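Peptidase S15/CocE/NonD (Thaumarchaeota archaeon SCGC AB-539-E09, PDB 4PF1) probably acts as a serine aminopeptidase of the alpha/beta-hydrolase fold, removing residues from the N-terminal ends of peptides. Local coordinates at residues Ile101-Val106 and Ser161-Thr166; Glu36-Met41 and Gly111-Tyr116; Trp143-Ile148 and Gly153-Ile158. All coordinates share one frame; numbering follows the deposited sequence.

Contact 1 of 3, residues Ile101-Val106 and Ser161-Thr166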
ATOM      1  N   ILE A 101       9.614 -27.562  23.757  1.00 14.81           N
ATOM      2  CA  ILE A 101      10.413 -26.890  22.731  1.00 14.38           C
ATOM      3  C   ILE A 101      11.692 -26.348  23.369  1.00 18.21           C
ATOM      4  O   ILE A 101      11.632 -25.578  24.334  1.00 18.07           O
ATOM      5  CB  ILE A 101       9.597 -25.797  21.989  1.00 16.99           C
ATOM      6  CG1 ILE A 101       8.318 -26.410  21.357  1.00 17.08           C
ATOM      7  CG2 ILE A 101      10.462 -25.097  20.921  1.00 17.02           C
ATOM      8  CD1 ILE A 101       7.147 -25.510  21.309  1.00 22.98           C
ATOM      9  N   VAL A 102      12.853 -26.789  22.851  1.00 14.28           N
ATOM     10  CA  VAL A 102      14.155 -26.418  23.401  1.00 13.99           C
ATOM     11  C   VAL A 102      15.026 -25.725  22.345  1.00 17.10           C
ATOM     12  O   VAL A 102      15.239 -26.268  21.258  1.00 15.99           O
ATOM     13  CB  VAL A 102      14.888 -27.653  24.010  1.00 17.99           C
ATOM     14  CG1 VAL A 102      16.263 -27.275  24.538  1.00 17.87           C
ATOM     15  CG2 VAL A 102      14.058 -28.309  25.111  1.00 18.04           C
ATOM     16  N   TYR A 103      15.559 -24.542  22.695  1.00 13.44           N
ATOM     17  CA  TYR A 103      16.495 -23.786  21.861  1.00 12.69           C
ATOM     18  C   TYR A 103      17.779 -23.583  22.625  1.00 16.06           C
ATOM     19  O   TYR A 103      17.750 -23.137  23.777  1.00 15.68           O
ATOM     20  CB  TYR A 103      15.900 -22.442  21.413  1.00 13.18           C
ATOM     21  CG  TYR A 103      15.111 -22.544  20.130  1.00 14.05           C
ATOM     22  CD1 TYR A 103      13.859 -23.156  20.103  1.00 15.63           C
ATOM     23  CD2 TYR A 103      15.623 -22.054  18.932  1.00 14.29           C
ATOM     24  CE1 TYR A 103      13.144 -23.289  18.917  1.00 15.62           C
ATOM     25  CE2 TYR A 103      14.905 -22.158  17.742  1.00 14.66           C
ATOM     26  CZ  TYR A 103      13.669 -22.782  17.739  1.00 19.42           C
ATOM     27  OH  TYR A 103      12.965 -22.914  16.572  1.00 16.39           O
ATOM     28  N   GLN A 104      18.909 -23.947  22.016  1.00 12.23           N
ATOM     29  CA  GLN A 104      20.195 -23.834  22.685  1.00 12.05           C
ATOM     30  C   GLN A 104      21.162 -22.992  21.878  1.00 16.58           C
ATOM     31  O   GLN A 104      21.277 -23.182  20.664  1.00 16.11           O
ATOM     32  CB  GLN A 104      20.790 -25.237  22.937  1.00 13.23           C
ATOM     33  CG  GLN A 104      22.143 -25.223  23.656  1.00 19.78           C
ATOM     34  CD  GLN A 104      22.751 -26.593  23.749  1.00 31.07           C
ATOM     35  OE1 GLN A 104      23.192 -27.175  22.751  1.00 25.29           O
ATOM     36  NE2 GLN A 104      22.831 -27.117  24.960  1.00 18.76           N
ATOM     37  N   ASP A 105      21.889 -22.082  22.558  1.00 13.54           N
ATOM     38  CA  ASP A 105      22.945 -21.312  21.910  1.00 13.43           C
ATOM     39  C   ASP A 105      24.108 -22.254  21.642  1.00 18.12           C
ATOM     40  O   ASP A 105      24.551 -22.951  22.563  1.00 18.13           O
ATOM     41  CB  ASP A 105      23.406 -20.130  22.793  1.00 15.09           C
ATOM     42  CG  ASP A 105      22.437 -18.964  22.916  1.00 21.63           C
ATOM     43  OD1 ASP A 105      21.817 -18.594  21.892  1.00 21.01           O
ATOM     44  OD2 ASP A 105      22.374 -18.360  24.008  1.00 23.03           O
ATOM     45  N   VAL A 106      24.569 -22.333  20.380  1.00 14.88           N
ATOM     46  CA  VAL A 106      25.715 -23.185  20.038  1.00 14.98           C
ATOM     47  C   VAL A 106      26.965 -22.638  20.743  1.00 18.43           C
ATOM     48  O   VAL A 106      26.988 -21.465  21.133  1.00 17.34           O
ATOM     49  CB  VAL A 106      25.944 -23.338  18.506  1.00 18.96           C
ATOM     50  CG1 VAL A 106      24.752 -24.008  17.825  1.00 18.66           C
ATOM     51  CG2 VAL A 106      26.276 -21.999  17.847  1.00 18.61           C
ATOM     52  N   SER A 161      18.651 -23.814   7.647  1.00 15.54           N
ATOM     53  CA  SER A 161      19.927 -23.135   7.356  1.00 15.71           C
ATOM     54  C   SER A 161      21.045 -23.627   8.308  1.00 19.06           C
ATOM     55  O   SER A 161      21.361 -24.820   8.290  1.00 18.93           O
ATOM     56  CB  SER A 161      19.752 -21.619   7.429  1.00 19.43           C
ATOM     57  OG  SER A 161      20.761 -20.942   6.704  1.00 30.59           O
ATOM     58  N   TYR A 162      21.622 -22.724   9.148  1.00 14.88           N
ATOM     59  CA  TYR A 162      22.640 -23.084  10.148  1.00 14.58           C
ATOM     60  C   TYR A 162      22.032 -24.047  11.174  1.00 18.42           C
ATOM     61  O   TYR A 162      22.693 -24.995  11.595  1.00 18.95           O
ATOM     62  CB  TYR A 162      23.182 -21.823  10.846  1.00 15.25           C
ATOM     63  CG  TYR A 162      24.567 -21.965  11.448  1.00 16.26           C
ATOM     64  CD1 TYR A 162      24.785 -22.770  12.567  1.00 18.36           C
ATOM     65  CD2 TYR A 162      25.631 -21.198  10.984  1.00 16.34           C
ATOM     66  CE1 TYR A 162      26.044 -22.858  13.162  1.00 18.31           C
ATOM     67  CE2 TYR A 162      26.894 -21.280  11.570  1.00 17.13           C
ATOM     68  CZ  TYR A 162      27.093 -22.102  12.667  1.00 23.16           C
ATOM     69  OH  TYR A 162      28.334 -22.175  13.256  1.00 22.37           O
ATOM     70  N   GLU A 163      20.751 -23.824  11.535  1.00 14.16           N
ATOM     71  CA  GLU A 163      20.012 -24.696  12.453  1.00 13.81           C
ATOM     72  C   GLU A 163      19.736 -26.053  11.789  1.00 17.20           C
ATOM     73  O   GLU A 163      19.534 -27.044  12.481  1.00 17.02           O
ATOM     74  CB  GLU A 163      18.704 -24.032  12.911  1.00 14.69           C
ATOM     75  CG  GLU A 163      18.931 -22.767  13.727  1.00 20.92           C
ATOM     76  CD  GLU A 163      17.695 -21.948  14.049  1.00 32.00           C
ATOM     77  OE1 GLU A 163      16.578 -22.361  13.666  1.00 20.56           O
ATOM     78  OE2 GLU A 163      17.848 -20.885  14.689  1.00 26.92           O
ATOM     79  N   GLY A 164      19.755 -26.076  10.456  1.00 14.00           N
ATOM     80  CA  GLY A 164      19.625 -27.292   9.665  1.00 13.95           C
ATOM     81  C   GLY A 164      20.930 -28.058   9.660  1.00 17.63           C
ATOM     82  O   GLY A 164      20.932 -29.288   9.712  1.00 17.41           O
ATOM     83  N   TYR A 165      22.058 -27.317   9.623  1.00 14.42           N
ATOM     84  CA  TYR A 165      23.414 -27.868   9.696  1.00 14.69           C
ATOM     85  C   TYR A 165      23.619 -28.532  11.063  1.00 17.49           C
ATOM     86  O   TYR A 165      24.145 -29.641  11.123  1.00 17.18           O
ATOM     87  CB  TYR A 165      24.466 -26.758   9.444  1.00 16.19           C
ATOM     88  CG  TYR A 165      25.882 -27.122   9.838  1.00 19.53           C
ATOM     89  CD1 TYR A 165      26.720 -27.797   8.957  1.00 22.25           C
ATOM     90  CD2 TYR A 165      26.402 -26.748  11.076  1.00 20.36           C
ATOM     91  CE1 TYR A 165      28.027 -28.130   9.312  1.00 23.76           C
ATOM     92  CE2 TYR A 165      27.702 -27.091  11.448  1.00 21.73           C
ATOM     93  CZ  TYR A 165      28.516 -27.770  10.556  1.00 30.27           C
ATOM     94  OH  TYR A 165      29.809 -28.085  10.894  1.00 33.18           O
ATOM     95  N   THR A 166      23.175 -27.864  12.155  1.00 13.54           N
ATOM     96  CA  THR A 166      23.306 -28.417  13.511  1.00 13.71           C
ATOM     97  C   THR A 166      22.404 -29.644  13.672  1.00 18.31           C
ATOM     98  O   THR A 166      22.791 -30.579  14.363  1.00 18.31           O
ATOM     99  CB  THR A 166      23.034 -27.363  14.592  1.00 17.58           C
ATOM    100  OG1 THR A 166      21.699 -26.885  14.470  1.00 17.92           O
ATOM    101  CG2 THR A 166      24.025 -26.205  14.550  1.00 13.20           C
TER
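Val106, just past the end of strand 100-105, meets Thr166 on helix 162-169 through methyl groups alone. Val106 CG1 lies 4.0 Å from Thr166 CG2, and the two side chains approach at a slant. Thr166 turns its methyl this way because a chi1 of 62° places OG1, whose main polar partner is Arg66, between the backbone N and the carbonyl carbon, and so CG2 anti to the latter. His133 of helix 133-147 packs against both residues and closes this tight end of the buried contact.

Toward the other end the fit is looser. The Tyr103 ring and the Glu163 carboxylate come no nearer than 4.4 Å, from Tyr103 CE2 to Glu163 OE1, and the oxygen sits obliquely to the ring. Each polar end is held from outside: Tyr103 OH bonds to Asn91 OD1, while Glu163 OE2 meets Arg74 and Thr67.

Ser161, at the N-cap position just before the helix, has phi 61° and psi -118°, a strained backbone consistent with the nucleophile elbow of alpha/beta hydrolases. Together with His328 and Asp295 it has Ser-His-Asp triad geometry, probably catalytic; its OG bonds to a glycerol, probably from the crystallisation liquor. The Val106-Thr166 part is apolar and not directional, whereas Glu163 links helix 162-169 to Arg74 of helix 71-74 and Thr67 of strand 60-67, the salt bridge to Arg74 probably favouring a charged carboxylate.

Contact 2 of 3, residues Glu36-Met41 and Gly111-Tyr116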
ATOM      1  N   GLU A  36      15.661 -21.798  31.988  1.00 23.39           N
ATOM      2  CA  GLU A  36      16.936 -21.356  31.419  1.00 23.21           C
ATOM      3  C   GLU A  36      18.069 -22.097  32.116  1.00 26.62           C
ATOM      4  O   GLU A  36      18.244 -21.962  33.333  1.00 27.15           O
ATOM      5  CB  GLU A  36      17.092 -19.832  31.540  1.00 24.79           C
ATOM      6  CG  GLU A  36      16.015 -19.064  30.784  1.00 37.21           C
ATOM      7  CD  GLU A  36      16.109 -17.553  30.857  1.00 59.92           C
ATOM      8  OE1 GLU A  36      16.198 -17.011  31.984  1.00 54.04           O
ATOM      9  OE2 GLU A  36      16.029 -16.907  29.789  1.00 55.51           O
ATOM     10  N   GLU A  37      18.784 -22.949  31.367  1.00 21.42           N
ATOM     11  CA  GLU A  37      19.827 -23.788  31.950  1.00 20.98           C
ATOM     12  C   GLU A  37      21.168 -23.644  31.244  1.00 23.54           C
ATOM     13  O   GLU A  37      21.224 -23.598  30.015  1.00 23.17           O
ATOM     14  CB  GLU A  37      19.396 -25.269  31.931  1.00 22.34           C
ATOM     15  CG  GLU A  37      18.134 -25.568  32.732  1.00 31.52           C
ATOM     16  CD  GLU A  37      18.282 -25.579  34.243  1.00 44.92           C
ATOM     17  OE1 GLU A  37      19.418 -25.758  34.736  1.00 31.20           O
ATOM     18  OE2 GLU A  37      17.249 -25.437  34.936  1.00 41.67           O
ATOM     19  N   MET A  38      22.250 -23.599  32.029  1.00 18.98           N
ATOM     20  CA  MET A  38      23.615 -23.580  31.511  1.00 18.24           C
ATOM     21  C   MET A  38      24.158 -25.006  31.638  1.00 22.65           C
ATOM     22  O   MET A  38      24.694 -25.379  32.687  1.00 23.08           O
ATOM     23  CB  MET A  38      24.488 -22.545  32.258  1.00 20.37           C
ATOM     24  CG  MET A  38      24.145 -21.096  31.922  1.00 23.09           C
ATOM     25  SD  MET A  38      24.594 -20.604  30.230  1.00 26.30           S
ATOM     26  CE  MET A  38      26.357 -20.299  30.424  1.00 23.24           C
ATOM     27  N   ILE A  39      23.901 -25.840  30.607  1.00 18.13           N
ATOM     28  CA  ILE A  39      24.271 -27.257  30.614  1.00 17.65           C
ATOM     29  C   ILE A  39      25.784 -27.422  30.402  1.00 20.83           C
ATOM     30  O   ILE A  39      26.314 -26.981  29.377  1.00 19.21           O
ATOM     31  CB  ILE A  39      23.453 -28.090  29.576  1.00 20.06           C
ATOM     32  CG1 ILE A  39      21.929 -27.965  29.826  1.00 20.01           C
ATOM     33  CG2 ILE A  39      23.895 -29.565  29.590  1.00 21.27           C
ATOM     34  CD1 ILE A  39      21.042 -28.542  28.704  1.00 23.53           C
ATOM     35  N   PRO A  40      26.486 -28.098  31.342  1.00 17.82           N
ATOM     36  CA  PRO A  40      27.928 -28.311  31.153  1.00 17.95           C
ATOM     37  C   PRO A  40      28.208 -29.448  30.175  1.00 21.62           C
ATOM     38  O   PRO A  40      27.634 -30.534  30.299  1.00 21.24           O
ATOM     39  CB  PRO A  40      28.438 -28.645  32.566  1.00 20.34           C
ATOM     40  CG  PRO A  40      27.223 -28.651  33.464  1.00 24.82           C
ATOM     41  CD  PRO A  40      26.015 -28.701  32.602  1.00 19.67           C
ATOM     42  N   MET A  41      29.106 -29.198  29.207  1.00 17.13           N
ATOM     43  CA  MET A  41      29.524 -30.208  28.235  1.00 16.40           C
ATOM     44  C   MET A  41      30.612 -31.093  28.866  1.00 21.04           C
ATOM     45  O   MET A  41      31.015 -30.836  30.004  1.00 20.03           O
ATOM     46  CB  MET A  41      30.017 -29.540  26.929  1.00 18.00           C
ATOM     47  CG  MET A  41      28.962 -28.657  26.249  1.00 20.12           C
ATOM     48  SD  MET A  41      27.515 -29.572  25.656  1.00 23.30           S
ATOM     49  CE  MET A  41      26.316 -29.088  26.823  1.00 19.59           C
ATOM     50  N   GLY A 111      24.701 -16.452  24.755  1.00 15.86           N
ATOM     51  CA  GLY A 111      24.669 -16.883  26.149  1.00 15.97           C
ATOM     52  C   GLY A 111      25.602 -18.020  26.504  1.00 19.36           C
ATOM     53  O   GLY A 111      25.828 -18.282  27.689  1.00 19.36           O
ATOM     54  N   SER A 112      26.128 -18.730  25.487  1.00 14.87           N
ATOM     55  CA  SER A 112      27.000 -19.886  25.699  1.00 14.41           C
ATOM     56  C   SER A 112      28.464 -19.502  25.851  1.00 18.06           C
ATOM     57  O   SER A 112      28.911 -18.488  25.307  1.00 17.15           O
ATOM     58  CB  SER A 112      26.859 -20.883  24.553  1.00 16.16           C
ATOM     59  OG  SER A 112      25.603 -21.532  24.586  1.00 18.75           O
ATOM     60  N   GLU A 113      29.213 -20.346  26.579  1.00 14.78           N
ATOM     61  CA  GLU A 113      30.651 -20.206  26.789  1.00 14.75           C
ATOM     62  C   GLU A 113      31.409 -20.858  25.632  1.00 18.72           C
ATOM     63  O   GLU A 113      30.789 -21.424  24.721  1.00 17.35           O
ATOM     64  CB  GLU A 113      31.061 -20.866  28.123  1.00 16.43           C
ATOM     65  CG  GLU A 113      30.563 -20.142  29.359  1.00 23.53           C
ATOM     66  CD  GLU A 113      30.750 -20.896  30.663  1.00 38.59           C
ATOM     67  OE1 GLU A 113      31.202 -22.063  30.629  1.00 23.63           O
ATOM     68  OE2 GLU A 113      30.439 -20.313  31.725  1.00 34.52           O
ATOM     69  N   GLY A 114      32.735 -20.812  25.702  1.00 16.36           N
ATOM     70  CA  GLY A 114      33.610 -21.433  24.718  1.00 16.41           C
ATOM     71  C   GLY A 114      33.933 -20.561  23.528  1.00 20.62           C
ATOM     72  O   GLY A 114      33.482 -19.411  23.441  1.00 19.74           O
ATOM     73  N   GLY A 115      34.742 -21.113  22.628  1.00 17.34           N
ATOM     74  CA  GLY A 115      35.151 -20.449  21.400  1.00 17.08           C
ATOM     75  C   GLY A 115      34.192 -20.720  20.265  1.00 20.31           C
ATOM     76  O   GLY A 115      33.506 -21.751  20.255  1.00 19.75           O
ATOM     77  N   TYR A 116      34.115 -19.793  19.303  1.00 16.15           N
ATOM     78  CA  TYR A 116      33.204 -19.978  18.189  1.00 15.08           C
ATOM     79  C   TYR A 116      33.949 -20.201  16.882  1.00 20.41           C
ATOM     80  O   TYR A 116      34.726 -19.350  16.445  1.00 19.32           O
ATOM     81  CB  TYR A 116      32.213 -18.806  18.064  1.00 14.88           C
ATOM     82  CG  TYR A 116      31.261 -18.951  16.895  1.00 14.27           C
ATOM     83  CD1 TYR A 116      30.317 -19.972  16.863  1.00 15.43           C
ATOM     84  CD2 TYR A 116      31.355 -18.114  15.787  1.00 14.57           C
ATOM     85  CE1 TYR A 116      29.470 -20.141  15.770  1.00 14.88           C
ATOM     86  CE2 TYR A 116      30.508 -18.269  14.689  1.00 14.88           C
ATOM     87  CZ  TYR A 116      29.563 -19.282  14.689  1.00 18.86           C
ATOM     88  OH  TYR A 116      28.726 -19.445  13.616  1.00 15.91           O
TER
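The extended backbone at Met38 and the irregular chain at Gly111-Glu113 stay well apart, with 7.7 Å between Met38 CA and Ser112 CA at the nearest pairing, so the gap is bridged mainly by the Met38 side chain. Met38 lies on strand 32-40, an outermost strand of the central sheet within this chain, and its CB is directed at the loop. Its side chain bends at both chi2 (-70°) and chi3 (-80°), and this curl lays the thioether end against the loop backbone. The terminal methyl makes the closest approach, Met38 CE to Gly111 O at 3.4 Å, while the sulfur follows close behind, with Met38 SD 3.7 Å from the same oxygen.

On the loop side Glu113 reaches back with an extended chain, and its OE2 comes within 4.3 Å of Met38 CE. The other carboxylate oxygen, OE1, takes a hydrogen bond from the backbone N of Lys46, which restrains the carboxylate. Ser112 is turned differently: its OG bonds to Asn48 N, and this bond holds the loop to strand 46-54. Farther along, Tyr116 bonds through its backbone to Ser17 of a second subunit and packs on Ile19 of that chain, so the loop also belongs to the subunit interface.

The contact is a small one at the surface of the hydrolase domain, joining the edge strand to the loop between strand 100-105 and helix 133-147. A methyl group bonded to sulfur carries a slight positive character, so its placement near a carbonyl oxygen and a carboxylate is probably mildly favourable electrostatically, although dispersion is likely to supply much of the attraction.

Contact 3 of 3, residues Trp143-Ile148 and Gly153-Ile158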
ATOM      1  N   TRP A 143      21.391 -34.625  29.225  1.00 18.37           N
ATOM      2  CA  TRP A 143      20.943 -33.779  30.330  1.00 18.39           C
ATOM      3  C   TRP A 143      19.423 -33.569  30.272  1.00 21.05           C
ATOM      4  O   TRP A 143      18.760 -33.671  31.300  1.00 20.87           O
ATOM      5  CB  TRP A 143      21.664 -32.423  30.312  1.00 17.00           C
ATOM      6  CG  TRP A 143      21.429 -31.600  31.548  1.00 18.22           C
ATOM      7  CD1 TRP A 143      22.231 -31.528  32.648  1.00 21.63           C
ATOM      8  CD2 TRP A 143      20.299 -30.755  31.819  1.00 17.77           C
ATOM      9  NE1 TRP A 143      21.677 -30.685  33.584  1.00 21.16           N
ATOM     10  CE2 TRP A 143      20.484 -30.206  33.106  1.00 22.18           C
ATOM     11  CE3 TRP A 143      19.136 -30.419  31.101  1.00 18.54           C
ATOM     12  CZ2 TRP A 143      19.564 -29.324  33.684  1.00 21.56           C
ATOM     13  CZ3 TRP A 143      18.217 -29.558  31.681  1.00 20.07           C
ATOM     14  CH2 TRP A 143      18.431 -29.024  32.958  1.00 21.16           C
ATOM     15  N   LEU A 144      18.885 -33.250  29.075  1.00 16.67           N
ATOM     16  CA  LEU A 144      17.461 -32.968  28.865  1.00 16.15           C
ATOM     17  C   LEU A 144      16.554 -34.131  29.298  1.00 21.25           C
ATOM     18  O   LEU A 144      15.644 -33.909  30.094  1.00 21.57           O
ATOM     19  CB  LEU A 144      17.176 -32.599  27.397  1.00 15.46           C
ATOM     20  CG  LEU A 144      17.635 -31.208  26.933  1.00 19.35           C
ATOM     21  CD1 LEU A 144      17.620 -31.112  25.417  1.00 18.92           C
ATOM     22  CD2 LEU A 144      16.783 -30.102  27.546  1.00 21.29           C
ATOM     23  N   VAL A 145      16.811 -35.365  28.802  1.00 17.58           N
ATOM     24  CA  VAL A 145      15.983 -36.541  29.122  1.00 17.58           C
ATOM     25  C   VAL A 145      16.119 -36.966  30.608  1.00 21.95           C
ATOM     26  O   VAL A 145      15.215 -37.618  31.134  1.00 21.65           O
ATOM     27  CB  VAL A 145      16.231 -37.745  28.166  1.00 21.45           C
ATOM     28  CG1 VAL A 145      15.825 -37.404  26.737  1.00 20.69           C
ATOM     29  CG2 VAL A 145      17.681 -38.237  28.229  1.00 21.45           C
ATOM     30  N   LYS A 146      17.234 -36.587  31.273  1.00 18.84           N
ATOM     31  CA  LYS A 146      17.480 -36.915  32.681  1.00 19.30           C
ATOM     32  C   LYS A 146      16.932 -35.853  33.641  1.00 24.04           C
ATOM     33  O   LYS A 146      16.625 -36.184  34.786  1.00 24.05           O
ATOM     34  CB  LYS A 146      18.988 -37.089  32.945  1.00 21.78           C
ATOM     35  CG  LYS A 146      19.545 -38.457  32.573  1.00 29.14           C
ATOM     36  CD  LYS A 146      21.063 -38.476  32.719  1.00 36.87           C
ATOM     37  CE  LYS A 146      21.644 -39.869  32.663  1.00 48.23           C
ATOM     38  NZ  LYS A 146      21.779 -40.362  31.269  1.00 55.90           N
ATOM     39  N   ASN A 147      16.843 -34.579  33.203  1.00 21.26           N
ATOM     40  CA  ASN A 147      16.447 -33.491  34.104  1.00 21.62           C
ATOM     41  C   ASN A 147      15.078 -32.862  33.804  1.00 26.04           C
ATOM     42  O   ASN A 147      14.614 -32.039  34.598  1.00 25.13           O
ATOM     43  CB  ASN A 147      17.525 -32.414  34.141  1.00 21.43           C
ATOM     44  CG  ASN A 147      18.814 -32.917  34.729  1.00 37.52           C
ATOM     45  OD1 ASN A 147      19.019 -32.890  35.944  1.00 34.91           O
ATOM     46  ND2 ASN A 147      19.681 -33.461  33.886  1.00 24.09           N
ATOM     47  N   ILE A 148      14.417 -33.251  32.695  1.00 23.68           N
ATOM     48  CA  ILE A 148      13.072 -32.746  32.397  1.00 23.61           C
ATOM     49  C   ILE A 148      12.080 -33.897  32.638  1.00 28.36           C
ATOM     50  O   ILE A 148      12.017 -34.834  31.836  1.00 28.63           O
ATOM     51  CB  ILE A 148      12.947 -32.107  30.976  1.00 26.22           C
ATOM     52  CG1 ILE A 148      14.035 -31.016  30.717  1.00 26.56           C
ATOM     53  CG2 ILE A 148      11.529 -31.573  30.720  1.00 26.28           C
ATOM     54  CD1 ILE A 148      14.129 -29.810  31.769  1.00 34.92           C
ATOM     55  N   GLY A 153      11.211 -39.069  27.272  1.00 19.79           N
ATOM     56  CA  GLY A 153      12.579 -39.504  27.016  1.00 19.49           C
ATOM     57  C   GLY A 153      12.942 -39.601  25.546  1.00 22.36           C
ATOM     58  O   GLY A 153      13.990 -40.155  25.208  1.00 21.92           O
ATOM     59  N   ARG A 154      12.076 -39.071  24.657  1.00 18.26           N
ATOM     60  CA  ARG A 154      12.294 -39.091  23.205  1.00 17.84           C
ATOM     61  C   ARG A 154      12.534 -37.669  22.689  1.00 21.14           C
ATOM     62  O   ARG A 154      11.860 -36.734  23.126  1.00 19.77           O
ATOM     63  CB  ARG A 154      11.107 -39.744  22.478  1.00 16.69           C
ATOM     64  CG  ARG A 154      10.866 -41.196  22.879  1.00 22.00           C
ATOM     65  CD  ARG A 154       9.850 -41.840  21.966  1.00 27.89           C
ATOM     66  NE  ARG A 154       9.412 -43.142  22.462  1.00 34.87           N
ATOM     67  CZ  ARG A 154       8.544 -43.924  21.829  1.00 47.50           C
ATOM     68  NH1 ARG A 154       8.022 -43.545  20.668  1.00 32.94           N
ATOM     69  NH2 ARG A 154       8.193 -45.092  22.350  1.00 35.78           N
ATOM     70  N   VAL A 155      13.531 -37.502  21.797  1.00 18.20           N
ATOM     71  CA  VAL A 155      13.930 -36.190  21.275  1.00 17.54           C
ATOM     72  C   VAL A 155      13.999 -36.210  19.742  1.00 21.36           C
ATOM     73  O   VAL A 155      14.390 -37.216  19.146  1.00 21.07           O
ATOM     74  CB  VAL A 155      15.304 -35.738  21.890  1.00 21.82           C
ATOM     75  CG1 VAL A 155      15.768 -34.393  21.321  1.00 21.09           C
ATOM     76  CG2 VAL A 155      15.245 -35.677  23.414  1.00 21.91           C
ATOM     77  N   ALA A 156      13.632 -35.080  19.116  1.00 16.99           N
ATOM     78  CA  ALA A 156      13.771 -34.853  17.682  1.00 16.21           C
ATOM     79  C   ALA A 156      14.462 -33.520  17.459  1.00 18.94           C
ATOM     80  O   ALA A 156      14.254 -32.589  18.237  1.00 17.87           O
ATOM     81  CB  ALA A 156      12.417 -34.866  17.001  1.00 16.87           C
ATOM     82  N   ALA A 157      15.312 -33.434  16.430  1.00 15.30           N
ATOM     83  CA  ALA A 157      16.011 -32.195  16.108  1.00 14.83           C
ATOM     84  C   ALA A 157      15.492 -31.622  14.798  1.00 18.77           C
ATOM     85  O   ALA A 157      15.411 -32.340  13.799  1.00 18.59           O
ATOM     86  CB  ALA A 157      17.511 -32.436  16.027  1.00 15.93           C
ATOM     87  N   ILE A 158      15.059 -30.348  14.818  1.00 14.64           N
ATOM     88  CA  ILE A 158      14.541 -29.663  13.631  1.00 14.19           C
ATOM     89  C   ILE A 158      15.193 -28.273  13.522  1.00 17.77           C
ATOM     90  O   ILE A 158      15.708 -27.750  14.518  1.00 17.61           O
ATOM     91  CB  ILE A 158      12.970 -29.588  13.612  1.00 17.12           C
ATOM     92  CG1 ILE A 158      12.421 -28.458  14.521  1.00 17.07           C
ATOM     93  CG2 ILE A 158      12.323 -30.956  13.927  1.00 18.23           C
ATOM     94  CD1 ILE A 158      10.921 -28.110  14.306  1.00 20.94           C
TER
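In Val145 a chi1 of -64° sets CG1 anti to the carbonyl carbon and beside the backbone N, and in Val155 a chi1 of 178° turns CG1 anti to the backbone N and so leaves CG2 anti to the carbonyl carbon; Val145 CG1 and Val155 CG2 are the two methyls that meet. They lie 3.8 Å apart, the side chains crossing at a slant. The same Val145 methyl rests 3.6 Å from Gly153 O, so it touches backbone and side chain at once. The backbones are close here, with 5.0 Å between Val145 CA and Gly153 CA. Gly153 has a positive phi, a conformation that suits glycine, and the chain turns a corner at this residue.

The contact belongs to the beta-alpha-beta crossover of the alpha/beta-hydrolase core. Helix 133-147 carries the chain from strand 100-105 to the parallel strand 154-160, with strand 60-67 lying between the two in the sheet. Val145 and Val155 join the end of that helix to the start of the strand, and Val145 also packs on Ala177.

The last turn of the helix is braced by Asn147. Its ND2 gives a nearly straight bond to Trp143 O (2.8 Å, 165°), an oxygen that accepts the backbone N of Asn147 as well. ND2 also sits 3.2 Å above one face of the Trp143 indole, offset toward the rim, and the indole in turn packs against Ile39 of strand 32-40.

All three contacts reach the same central sheet. Contacts 1 and 2 have centres about 13 Å apart and are joined by two probable hydrogen bonds: Asp105 O to Ser112 OG at 2.7 Å, and Tyr162 OH to Tyr116 OH at 2.8 Å. The second links the loop of contact 2 to the residue right after Ser161, the probable nucleophile. Contact 3, centred about 14 Å from contact 1, meets it where Val102 CG2 lies 4.1 Å from Leu144 CD2, and strand 154-160 leads from contact 3 straight to Ser161. Contacts 2 and 3, with centres about 17 Å apart, touch through Glu37 CG and Trp143 CH2 at 3.5 Å.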